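PDB 2R79: periplasmic binding protein from Pseudomonas aeruginosa, which binds heme in the periplasm and probably hands it to an uptake transporter of the inner membrane. Local coordinates for residues A212-L215 against K216-G220. Residues are numbered along the deposited sequence; the frame is centred on the assembly and turned at random.
Sequences AALL and KQNPG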
ATOM      1  N   ALA A 212      -5.091 -16.933 -16.049  1.00 23.55           N
ATOM      2  CA  ALA A 212      -6.420 -17.509 -15.954  1.00 24.91           C
ATOM      3  C   ALA A 212      -7.192 -17.314 -17.250  1.00 26.34           C
ATOM      4  O   ALA A 212      -7.817 -18.248 -17.744  1.00 28.25           O
ATOM      5  CB  ALA A 212      -7.180 -16.890 -14.786  1.00 23.81           C
ATOM      6  N   ALA A 213      -7.150 -16.105 -17.802  1.00 25.54           N
ATOM      7  CA  ALA A 213      -7.855 -15.832 -19.045  1.00 26.22           C
ATOM      8  C   ALA A 213      -7.298 -16.699 -20.167  1.00 26.85           C
ATOM      9  O   ALA A 213      -8.043 -17.247 -20.978  1.00 28.13           O
ATOM     10  CB  ALA A 213      -7.726 -14.377 -19.407  1.00 25.74           C
ATOM     11  N   LEU A 214      -5.981 -16.831 -20.205  1.00 26.67           N
ATOM     12  CA  LEU A 214      -5.337 -17.630 -21.232  1.00 26.54           C
ATOM     13  C   LEU A 214      -5.846 -19.067 -21.209  1.00 26.93           C
ATOM     14  O   LEU A 214      -6.160 -19.645 -22.250  1.00 26.71           O
ATOM     15  CB  LEU A 214      -3.824 -17.626 -21.021  1.00 25.58           C
ATOM     16  CG  LEU A 214      -2.992 -18.364 -22.070  1.00 26.38           C
ATOM     17  CD1 LEU A 214      -2.963 -17.550 -23.351  1.00 25.29           C
ATOM     18  CD2 LEU A 214      -1.582 -18.581 -21.550  1.00 26.24           C
ATOM     19  N   LEU A 215      -5.927 -19.640 -20.013  1.00 26.90           N
ATOM     20  CA  LEU A 215      -6.373 -21.017 -19.861  1.00 26.57           C
ATOM     21  C   LEU A 215      -7.859 -21.179 -20.141  1.00 28.52           C
ATOM     22  O   LEU A 215      -8.285 -22.204 -20.687  1.00 28.42           O
ATOM     23  CB  LEU A 215      -6.022 -21.512 -18.462  1.00 24.71           C
ATOM     24  CG  LEU A 215      -4.503 -21.641 -18.274  1.00 24.04           C
ATOM     25  CD1 LEU A 215      -4.133 -21.672 -16.804  1.00 21.54           C
ATOM     26  CD2 LEU A 215      -4.030 -22.900 -18.978  1.00 23.01           C
ATOM     27  N   LYS A 216      -8.649 -20.170 -19.779  1.00 27.53           N
ATOM     28  CA  LYS A 216     -10.079 -20.220 -20.024  1.00 27.79           C
ATOM     29  C   LYS A 216     -10.360 -20.337 -21.505  1.00 28.63           C
ATOM     30  O   LYS A 216     -11.116 -21.206 -21.940  1.00 29.49           O
ATOM     31  CB  LYS A 216     -10.767 -18.964 -19.514  1.00 28.05           C
ATOM     32  CG  LYS A 216     -11.134 -19.006 -18.070  1.00 30.80           C
ATOM     33  CD  LYS A 216     -12.021 -17.835 -17.739  1.00 33.49           C
ATOM     34  CE  LYS A 216     -12.507 -17.909 -16.309  1.00 33.95           C
ATOM     35  NZ  LYS A 216     -13.583 -16.910 -16.101  1.00 36.29           N
ATOM     36  N   GLN A 217      -9.736 -19.460 -22.281  1.00 28.98           N
ATOM     37  CA  GLN A 217      -9.944 -19.434 -23.718  1.00 30.81           C
ATOM     38  C   GLN A 217      -9.112 -20.414 -24.531  1.00 30.74           C
ATOM     39  O   GLN A 217      -9.374 -20.605 -25.710  1.00 31.88           O
ATOM     40  CB  GLN A 217      -9.733 -18.009 -24.228  1.00 31.89           C
ATOM     41  CG  GLN A 217     -10.626 -17.015 -23.503  1.00 34.83           C
ATOM     42  CD  GLN A 217     -10.663 -15.656 -24.160  1.00 37.00           C
ATOM     43  OE1 GLN A 217     -10.951 -15.540 -25.351  1.00 38.18           O
ATOM     44  NE2 GLN A 217     -10.384 -14.613 -23.383  1.00 37.08           N
ATOM     45  N   ASN A 218      -8.123 -21.044 -23.904  1.00 32.02           N
ATOM     46  CA  ASN A 218      -7.261 -22.000 -24.606  1.00 32.52           C
ATOM     47  C   ASN A 218      -6.931 -23.169 -23.678  1.00 32.58           C
ATOM     48  O   ASN A 218      -5.766 -23.413 -23.363  1.00 32.79           O
ATOM     49  CB  ASN A 218      -5.975 -21.296 -25.034  1.00 32.93           C
ATOM     50  CG  ASN A 218      -6.242 -19.965 -25.721  1.00 34.79           C
ATOM     51  OD1 ASN A 218      -6.672 -19.924 -26.871  1.00 38.05           O
ATOM     52  ND2 ASN A 218      -6.000 -18.869 -25.008  1.00 34.21           N
ATOM     53  N   PRO A 219      -7.959 -23.920 -23.244  1.00 33.02           N
ATOM     54  CA  PRO A 219      -7.830 -25.073 -22.340  1.00 31.68           C
ATOM     55  C   PRO A 219      -6.742 -26.055 -22.747  1.00 31.87           C
ATOM     56  O   PRO A 219      -6.122 -26.698 -21.899  1.00 33.66           O
ATOM     57  CB  PRO A 219      -9.218 -25.708 -22.384  1.00 30.83           C
ATOM     58  CG  PRO A 219     -10.114 -24.554 -22.700  1.00 31.30           C
ATOM     59  CD  PRO A 219      -9.338 -23.817 -23.753  1.00 32.18           C
ATOM     60  N   GLY A 220      -6.512 -26.171 -24.048  1.00 31.04           N
ATOM     61  CA  GLY A 220      -5.498 -27.082 -24.537  1.00 29.97           C
ATOM     62  C   GLY A 220      -4.091 -26.802 -24.044  1.00 29.99           C
ATOM     63  O   GLY A 220      -3.251 -27.689 -24.082  1.00 30.28           O
TER
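N218 meets L214 twice through the same carbonyl oxygen, and its side chain can be followed outward atom by atom. N218 CB lies 3.2 Å from L214 O, a van der Waals approach over the last turn. A chi1 of -48° sets CG opposite the carbonyl carbon, which folds the amide back toward the helix instead of out along the departing chain. At the tip, N218 ND2 donates to L214 O over 2.9 Å with 141° at the hydrogen; the donor sits in the carbonyl plane on a lone pair, whereas the oxygen is 23° out of the amide plane of N218. N218 ND2 also comes 3.7 Å from L214 CD1, where the two side chains run roughly perpendicular. A second bond from ND2, to G152 O, limits rotation of the amide, and L155 of strand 155-158 touches both L214 and N218.

This is the C-terminal end of helix 207-217, which lies on the beta-alpha-beta crossover from strand 197-202 to its parallel neighbour 232-235; the side chain of Q217 is about 12 Å from a bound heme. Regular i to i+4 bonding persists up to Q217, whose N reaches A213 O almost straight, and K216 N likewise donates to A212 O. At N218 the backbone departs from helical angles and its N-H makes weak bonds to L214 O and L215 O, so the side-chain amide supplements a failing backbone pattern. P219 brings no N-H at all: L215 O, 3.1 Å from P219 N, instead receives a CA-H...O contact from P219 CA at 3.3 Å.

The K216 side chain passes A212 O, with K216 CG 3.4 Å from it, and runs extended away from the turn; NZ ends in a salt bridge with D278 of the second subunit, tying this helix end to the neighbouring copy.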